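Local coordinates for protein alpha-glucosidase (Bacteroides thetaiotaomicron, PDB 5XFM) that hydrolyses beta-L-arabinopyranosides and alpha-galactosides, as a calcium-containing bifunctional member of glycoside hydrolase family 97, at residues A[469-474]-A[583-588]; A[476-481]-A[566-571]. The protein carries 1 engineered substitution. All coordinates share one frame; numbering follows the deposited sequence.

Contact 1. Residues A[469-474]-A[583-588]; sequences EEAFNT and VNAGKE
Ala585 lays its methyl over one face of the peptide group that joins Ala471 to Phe472. Ala585 CB sits 3.6 Å from Ala471 C and 3.7 Å from Phe472 N. The same methyl meets Ala471 CB at 3.5 Å, the two lying side by side. The amide of Asn584 is the other flat group. Glu588 O lies close to its plane and accepts from Asn584 ND2 at 3.3 Å. On the oxygen side, Gly586 N approaches Asn584 OD1 from above the plane, at 2.7 Å. This is an Asx turn, and it bends the chain as strand 577-584 ends. Asn584 ND2 also bonds to Ile632 O.

One helical turn along from Ala471, Thr474 CG2 meets Val583 CG2 at 4.1 Å, the two side chains crossing at about a right angle. Thr474 CG2 is anti to its own backbone N, and OG1 turns back to Glu470 O, 2.8 Å away. Glu470 O also accepts from Thr474 N, so two donors grip one helix carbonyl. An alanine in place of Thr474 would probably leave Glu470 O with one donor fewer and open a gap beside Val583 CG2. Phe514 and Leu521 of helix 512-521 also pack on Val583.

The contact thus joins helix 470-474, in the catalytic family region, to the end of a strand in the C-terminal sheet. Across the seam it is mainly methyl groups and a peptide face that meet. The polar bonds run within each segment, so fit is set by small methyls that let the backbones come close.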
ATOM      1  N   GLU A 469      13.017  15.143  -4.470  1.00 26.60           N
ATOM      2  CA  GLU A 469      12.945  13.695  -4.661  1.00 25.26           C
ATOM      3  C   GLU A 469      11.580  13.218  -5.140  1.00 25.24           C
ATOM      4  O   GLU A 469      11.386  12.020  -5.377  1.00 22.55           O
ATOM      5  CB  GLU A 469      13.286  12.980  -3.349  1.00 28.40           C
ATOM      6  CG  GLU A 469      14.695  13.193  -2.845  1.00 23.29           C
ATOM      7  CD  GLU A 469      15.699  12.331  -3.576  1.00 36.96           C
ATOM      8  OE1 GLU A 469      15.628  11.092  -3.421  1.00 38.64           O
ATOM      9  OE2 GLU A 469      16.551  12.884  -4.306  1.00 40.37           O
ATOM     10  N   GLU A 470      10.643  14.149  -5.295  1.00 28.67           N
ATOM     11  CA  GLU A 470       9.261  13.791  -5.609  1.00 23.44           C
ATOM     12  C   GLU A 470       9.119  12.841  -6.791  1.00 26.51           C
ATOM     13  O   GLU A 470       8.431  11.811  -6.700  1.00 25.27           O
ATOM     14  CB  GLU A 470       8.424  15.040  -5.882  1.00 24.05           C
ATOM     15  CG  GLU A 470       6.992  14.689  -6.266  1.00 23.96           C
ATOM     16  CD  GLU A 470       6.178  15.878  -6.720  1.00 31.36           C
ATOM     17  OE1 GLU A 470       6.776  16.922  -7.064  1.00 31.97           O
ATOM     18  OE2 GLU A 470       4.936  15.757  -6.751  1.00 28.93           O
ATOM     19  N   ALA A 471       9.764  13.186  -7.901  1.00 23.35           N
ATOM     20  CA  ALA A 471       9.623  12.404  -9.125  1.00 23.33           C
ATOM     21  C   ALA A 471      10.134  10.975  -8.940  1.00 17.65           C
ATOM     22  O   ALA A 471       9.488  10.024  -9.354  1.00 21.86           O
ATOM     23  CB  ALA A 471      10.346  13.091 -10.272  1.00 25.67           C
ATOM     24  N   PHE A 472      11.280  10.842  -8.284  1.00 21.16           N
ATOM     25  CA  PHE A 472      11.886   9.548  -7.976  1.00 23.39           C
ATOM     26  C   PHE A 472      10.913   8.611  -7.226  1.00 22.34           C
ATOM     27  O   PHE A 472      10.651   7.471  -7.660  1.00 24.09           O
ATOM     28  CB  PHE A 472      13.176   9.802  -7.176  1.00 22.97           C
ATOM     29  CG  PHE A 472      13.840   8.565  -6.642  1.00 20.32           C
ATOM     30  CD1 PHE A 472      14.467   7.674  -7.497  1.00 20.18           C
ATOM     31  CD2 PHE A 472      13.897   8.332  -5.276  1.00 20.88           C
ATOM     32  CE1 PHE A 472      15.100   6.548  -7.003  1.00 25.18           C
ATOM     33  CE2 PHE A 472      14.530   7.214  -4.774  1.00 17.87           C
ATOM     34  CZ  PHE A 472      15.131   6.317  -5.637  1.00 22.22           C
ATOM     35  N   ASN A 473      10.358   9.101  -6.119  1.00 22.72           N
ATOM     36  CA  ASN A 473       9.428   8.314  -5.311  1.00 20.53           C
ATOM     37  C   ASN A 473       8.120   8.019  -6.046  1.00 23.61           C
ATOM     38  O   ASN A 473       7.568   6.906  -5.943  1.00 24.38           O
ATOM     39  CB  ASN A 473       9.145   9.032  -3.988  1.00 21.28           C
ATOM     40  CG  ASN A 473      10.363   9.078  -3.079  1.00 24.87           C
ATOM     41  OD1 ASN A 473      10.796  10.152  -2.643  1.00 22.88           O
ATOM     42  ND2 ASN A 473      10.925   7.907  -2.790  1.00 18.07           N
ATOM     43  N   THR A 474       7.635   9.003  -6.804  1.00 24.16           N
ATOM     44  CA  THR A 474       6.473   8.799  -7.675  1.00 20.92           C
ATOM     45  C   THR A 474       6.742   7.679  -8.686  1.00 22.64           C
ATOM     46  O   THR A 474       5.845   6.921  -9.045  1.00 22.07           O
ATOM     47  CB  THR A 474       6.087  10.092  -8.416  1.00 20.53           C
ATOM     48  OG1 THR A 474       5.804  11.120  -7.461  1.00 28.35           O
ATOM     49  CG2 THR A 474       4.854   9.881  -9.284  1.00 28.11           C
ATOM     50  N   VAL A 583       5.052   9.801 -16.155  1.00 25.91           N
ATOM     51  CA  VAL A 583       5.976  10.832 -15.681  1.00 23.70           C
ATOM     52  C   VAL A 583       7.434  10.396 -15.791  1.00 24.19           C
ATOM     53  O   VAL A 583       7.750   9.187 -15.828  1.00 24.78           O
ATOM     54  CB  VAL A 583       5.716  11.245 -14.208  1.00 26.53           C
ATOM     55  CG1 VAL A 583       4.318  11.835 -14.030  1.00 24.93           C
ATOM     56  CG2 VAL A 583       5.957  10.070 -13.269  1.00 23.86           C
ATOM     57  N   ASN A 584       8.312  11.400 -15.823  1.00 20.83           N
ATOM     58  CA  ASN A 584       9.746  11.183 -16.007  1.00 24.01           C
ATOM     59  C   ASN A 584      10.601  11.777 -14.883  1.00 23.28           C
ATOM     60  O   ASN A 584      10.617  12.995 -14.677  1.00 25.30           O
ATOM     61  CB  ASN A 584      10.187  11.768 -17.353  1.00 24.57           C
ATOM     62  CG  ASN A 584      11.696  11.702 -17.564  1.00 30.97           C
ATOM     63  OD1 ASN A 584      12.385  10.832 -17.020  1.00 30.60           O
ATOM     64  ND2 ASN A 584      12.215  12.629 -18.363  1.00 30.26           N
ATOM     65  N   ALA A 585      11.340  10.918 -14.186  1.00 23.95           N
ATOM     66  CA  ALA A 585      12.220  11.368 -13.111  1.00 27.44           C
ATOM     67  C   ALA A 585      13.676  11.432 -13.556  1.00 29.47           C
ATOM     68  O   ALA A 585      14.561  11.718 -12.749  1.00 30.11           O
ATOM     69  CB  ALA A 585      12.090  10.460 -11.894  1.00 22.07           C
ATOM     70  N   GLY A 586      13.933  11.147 -14.828  1.00 26.00           N
ATOM     71  CA  GLY A 586      15.287  11.248 -15.345  1.00 35.16           C
ATOM     72  C   GLY A 586      15.670  12.708 -15.491  1.00 37.91           C
ATOM     73  O   GLY A 586      14.826  13.589 -15.324  1.00 42.19           O
ATOM     74  N   LYS A 587      16.933  12.976 -15.805  1.00 43.42           N
ATOM     75  CA  LYS A 587      17.352  14.352 -16.071  1.00 48.73           C
ATOM     76  C   LYS A 587      17.514  14.621 -17.566  1.00 47.82           C
ATOM     77  O   LYS A 587      17.667  15.770 -17.979  1.00 49.32           O
ATOM     78  CB  LYS A 587      18.627  14.707 -15.301  1.00 50.40           C
ATOM     79  CG  LYS A 587      18.299  15.476 -14.017  1.00 58.75           C
ATOM     80  CD  LYS A 587      19.313  15.277 -12.908  1.00 60.81           C
ATOM     81  CE  LYS A 587      18.626  15.244 -11.540  1.00 55.92           C
ATOM     82  NZ  LYS A 587      17.296  14.549 -11.535  1.00 41.50           N
ATOM     83  N   GLU A 588      17.439  13.571 -18.379  1.00 47.67           N
ATOM     84  CA  GLU A 588      17.379  13.771 -19.820  1.00 45.91           C
ATOM     85  C   GLU A 588      15.949  13.539 -20.279  1.00 44.03           C
ATOM     86  O   GLU A 588      15.212  12.763 -19.666  1.00 41.03           O
ATOM     87  CB  GLU A 588      18.336  12.845 -20.585  1.00 49.23           C
ATOM     88  CG  GLU A 588      19.819  13.127 -20.409  1.00 59.77           C
ATOM     89  CD  GLU A 588      20.687  12.001 -20.949  1.00 75.23           C
ATOM     90  OE1 GLU A 588      20.127  11.039 -21.516  1.00 77.33           O
ATOM     91  OE2 GLU A 588      21.930  12.112 -20.872  1.00 83.38           O
TER

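Contact 2. Residues A[476-481]-A[566-571]; sequences LHPFIR and KYVVLA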
ATOM      1  N   LEU A 476       8.629   5.264  -8.029  1.00 24.83           N
ATOM      2  CA  LEU A 476       8.763   4.011  -7.294  1.00 23.29           C
ATOM      3  C   LEU A 476       7.408   3.388  -6.935  1.00 26.95           C
ATOM      4  O   LEU A 476       7.204   2.182  -7.132  1.00 20.22           O
ATOM      5  CB  LEU A 476       9.592   4.223  -6.022  1.00 19.29           C
ATOM      6  CG  LEU A 476      11.079   4.492  -6.242  1.00 20.60           C
ATOM      7  CD1 LEU A 476      11.724   4.932  -4.951  1.00 20.33           C
ATOM      8  CD2 LEU A 476      11.788   3.266  -6.804  1.00 21.19           C
ATOM      9  N   HIS A 477       6.476   4.213  -6.456  1.00 23.84           N
ATOM     10  CA  HIS A 477       5.240   3.711  -5.835  1.00 19.49           C
ATOM     11  C   HIS A 477       4.375   2.720  -6.627  1.00 23.71           C
ATOM     12  O   HIS A 477       3.907   1.742  -6.049  1.00 21.96           O
ATOM     13  CB  HIS A 477       4.372   4.899  -5.431  1.00 19.79           C
ATOM     14  CG  HIS A 477       5.025   5.778  -4.414  1.00 23.22           C
ATOM     15  ND1 HIS A 477       5.858   5.280  -3.436  1.00 23.35           N
ATOM     16  CD2 HIS A 477       5.016   7.122  -4.255  1.00 18.24           C
ATOM     17  CE1 HIS A 477       6.317   6.279  -2.702  1.00 22.91           C
ATOM     18  NE2 HIS A 477       5.819   7.405  -3.177  1.00 25.83           N
ATOM     19  N   PRO A 478       4.166   2.947  -7.936  1.00 24.11           N
ATOM     20  CA  PRO A 478       3.333   1.966  -8.639  1.00 22.12           C
ATOM     21  C   PRO A 478       3.961   0.574  -8.722  1.00 24.28           C
ATOM     22  O   PRO A 478       3.236  -0.398  -8.925  1.00 21.29           O
ATOM     23  CB  PRO A 478       3.163   2.578 -10.036  1.00 26.14           C
ATOM     24  CG  PRO A 478       4.171   3.662 -10.132  1.00 30.58           C
ATOM     25  CD  PRO A 478       4.386   4.155  -8.750  1.00 27.83           C
ATOM     26  N   PHE A 479       5.281   0.492  -8.583  1.00 25.91           N
ATOM     27  CA  PHE A 479       5.989  -0.785  -8.607  1.00 23.83           C
ATOM     28  C   PHE A 479       6.074  -1.447  -7.224  1.00 25.95           C
ATOM     29  O   PHE A 479       6.268  -2.664  -7.125  1.00 21.58           O
ATOM     30  CB  PHE A 479       7.413  -0.604  -9.154  1.00 25.35           C
ATOM     31  CG  PHE A 479       7.476  -0.067 -10.565  1.00 26.06           C
ATOM     32  CD1 PHE A 479       7.749   1.275 -10.800  1.00 27.95           C
ATOM     33  CD2 PHE A 479       7.296  -0.906 -11.653  1.00 26.15           C
ATOM     34  CE1 PHE A 479       7.823   1.767 -12.093  1.00 26.09           C
ATOM     35  CE2 PHE A 479       7.367  -0.420 -12.945  1.00 25.96           C
ATOM     36  CZ  PHE A 479       7.631   0.919 -13.165  1.00 24.43           C
ATOM     37  N   ILE A 480       5.951  -0.652  -6.161  1.00 17.06           N
ATOM     38  CA  ILE A 480       6.229  -1.148  -4.810  1.00 17.62           C
ATOM     39  C   ILE A 480       5.111  -0.840  -3.794  1.00 21.65           C
ATOM     40  O   ILE A 480       4.187  -1.634  -3.632  1.00 18.87           O
ATOM     41  CB  ILE A 480       7.581  -0.587  -4.280  1.00 14.46           C
ATOM     42  CG1 ILE A 480       8.698  -0.860  -5.294  1.00 16.28           C
ATOM     43  CG2 ILE A 480       7.947  -1.212  -2.938  1.00 11.08           C
ATOM     44  CD1 ILE A 480      10.047  -0.317  -4.908  1.00 15.24           C
ATOM     45  N   ARG A 481       5.179   0.300  -3.113  1.00 17.59           N
ATOM     46  CA  ARG A 481       4.253   0.554  -2.005  1.00 21.75           C
ATOM     47  C   ARG A 481       2.785   0.448  -2.417  1.00 18.85           C
ATOM     48  O   ARG A 481       1.992  -0.205  -1.744  1.00 16.75           O
ATOM     49  CB  ARG A 481       4.512   1.933  -1.386  1.00 17.34           C
ATOM     50  CG  ARG A 481       3.372   2.461  -0.502  1.00 15.39           C
ATOM     51  CD  ARG A 481       3.068   1.570   0.708  1.00 19.62           C
ATOM     52  NE  ARG A 481       1.966   2.125   1.493  1.00 20.22           N
ATOM     53  CZ  ARG A 481       0.679   1.952   1.213  1.00 21.08           C
ATOM     54  NH1 ARG A 481       0.313   1.199   0.181  1.00 18.27           N
ATOM     55  NH2 ARG A 481      -0.248   2.525   1.972  1.00 20.88           N
ATOM     56  N   LYS A 566      12.841   5.873 -12.213  1.00 24.81           N
ATOM     57  CA  LYS A 566      13.297   6.589 -13.400  1.00 22.47           C
ATOM     58  C   LYS A 566      12.114   7.148 -14.179  1.00 28.50           C
ATOM     59  O   LYS A 566      12.049   8.352 -14.447  1.00 27.18           O
ATOM     60  CB  LYS A 566      14.143   5.669 -14.275  1.00 24.19           C
ATOM     61  CG  LYS A 566      15.550   5.464 -13.723  1.00 26.43           C
ATOM     62  CD  LYS A 566      16.314   4.403 -14.494  1.00 36.28           C
ATOM     63  CE  LYS A 566      17.780   4.374 -14.088  1.00 43.17           C
ATOM     64  NZ  LYS A 566      18.088   3.251 -13.159  1.00 48.56           N
ATOM     65  N   TYR A 567      11.164   6.288 -14.530  1.00 28.20           N
ATOM     66  CA  TYR A 567       9.975   6.775 -15.228  1.00 27.12           C
ATOM     67  C   TYR A 567       8.848   5.770 -15.120  1.00 23.69           C
ATOM     68  O   TYR A 567       9.085   4.598 -14.850  1.00 24.89           O
ATOM     69  CB  TYR A 567      10.290   7.088 -16.697  1.00 26.80           C
ATOM     70  CG  TYR A 567      10.489   5.886 -17.596  1.00 27.18           C
ATOM     71  CD1 TYR A 567      11.676   5.163 -17.574  1.00 27.84           C
ATOM     72  CD2 TYR A 567       9.504   5.500 -18.498  1.00 28.49           C
ATOM     73  CE1 TYR A 567      11.866   4.072 -18.407  1.00 28.15           C
ATOM     74  CE2 TYR A 567       9.685   4.419 -19.339  1.00 31.50           C
ATOM     75  CZ  TYR A 567      10.867   3.704 -19.285  1.00 32.94           C
ATOM     76  OH  TYR A 567      11.052   2.624 -20.115  1.00 33.63           O
ATOM     77  N   VAL A 568       7.614   6.228 -15.294  1.00 24.92           N
ATOM     78  CA  VAL A 568       6.493   5.296 -15.210  1.00 29.51           C
ATOM     79  C   VAL A 568       5.349   5.694 -16.135  1.00 26.65           C
ATOM     80  O   VAL A 568       4.990   6.869 -16.244  1.00 22.63           O
ATOM     81  CB  VAL A 568       5.972   5.154 -13.748  1.00 21.86           C
ATOM     82  CG1 VAL A 568       5.461   6.469 -13.210  1.00 15.50           C
ATOM     83  CG2 VAL A 568       4.889   4.084 -13.666  1.00 28.85           C
ATOM     84  N   VAL A 569       4.814   4.689 -16.821  1.00 25.23           N
ATOM     85  CA  VAL A 569       3.717   4.838 -17.771  1.00 30.39           C
ATOM     86  C   VAL A 569       2.661   3.763 -17.552  1.00 31.70           C
ATOM     87  O   VAL A 569       2.922   2.576 -17.807  1.00 28.61           O
ATOM     88  CB  VAL A 569       4.202   4.730 -19.240  1.00 27.91           C
ATOM     89  CG1 VAL A 569       3.100   5.145 -20.198  1.00 27.78           C
ATOM     90  CG2 VAL A 569       5.462   5.554 -19.466  1.00 31.21           C
ATOM     91  N   LEU A 570       1.486   4.161 -17.068  1.00 26.33           N
ATOM     92  CA  LEU A 570       0.406   3.193 -16.869  1.00 32.34           C
ATOM     93  C   LEU A 570      -0.960   3.731 -17.290  1.00 31.91           C
ATOM     94  O   LEU A 570      -1.208   4.939 -17.261  1.00 25.04           O
ATOM     95  CB  LEU A 570       0.360   2.698 -15.419  1.00 29.92           C
ATOM     96  CG  LEU A 570       0.131   3.591 -14.206  1.00 28.19           C
ATOM     97  CD1 LEU A 570      -1.353   3.862 -13.941  1.00 30.64           C
ATOM     98  CD2 LEU A 570       0.767   2.916 -13.011  1.00 26.68           C
ATOM     99  N   ALA A 571      -1.835   2.811 -17.693  1.00 29.45           N
ATOM    100  CA  ALA A 571      -3.202   3.147 -18.057  1.00 29.19           C
ATOM    101  C   ALA A 571      -4.201   2.505 -17.107  1.00 32.34           C
ATOM    102  O   ALA A 571      -4.084   1.326 -16.762  1.00 30.65           O
ATOM    103  CB  ALA A 571      -3.489   2.727 -19.488  1.00 30.39           C
TER
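Pro478 and Val568 are the nearest pair of residues by CA atoms, 8.0 Å apart, where an irregular helical turn faces an extended strand. The gap is filled by side chains. Pro478 touches two residues of the strand through its CB and CG. Its CG meets Val568 CG2 at 3.6 Å, and the two side chains cross obliquely. Pro478 CB meets Leu570 CD2 at 3.8 Å. Val568 and Leu570 are two apart, so both point from the strand toward the loop.

Val568 CG2 is anti to its backbone N (chi1 62° places CG1 between N and the carbonyl carbon). From there CG2 touches Phe479 as well as Pro478. Phe479 CE1 lies 4.1 Å from Val568 CG2, and the ring and the valine slide past each other in opposite directions. Tyr567 O stands at the ring edge, near its plane, 4.1 Å from Phe479 CE1. A carbonyl oxygen there faces the slightly positive rim of hydrogens, probably a mild attraction.

Strand 567-574 belongs to the antiparallel sheet of the C-terminal region, and the loop follows helix 470-474 in the catalytic region, whose family is of the TIM-barrel clan. A classic beta bulge at Lys566 and Tyr567 opens the strand, on the side paired with strand 556-563. Tyr567 turns its side chain away from the loop, and its OH bonds to Asp561 OD2.

Leu521 of helix 512-521 packs on both Val568 and Leu570. Within the turn, Phe479 N bonds to Leu476 O at 2.9 Å. Arg481 NH2 bonds to the backbone O of Glu452, a residue of the calcium site.

Contacts 1 and 2 lie about 10 Å apart, centre to centre, along one seam between the catalytic region and the C-terminal sheet. In chain order the segments run 469-474, 476-481, 566-571 and 583-588, so contact 2 falls within the span that contact 1 closes. The first two segments follow each other from helix 470-474 into the next loop. The last two lie on or at the ends of neighbouring antiparallel strands, 567-574 and 577-584. There Ala585 N probably bonds to Lys566 O at 2.7 Å, and Val583 N to Val568 O at 2.9 Å. Two successive parts of the catalytic region thus rest on two adjoining strands, which joins the C-terminal sheet to the probable barrel domain.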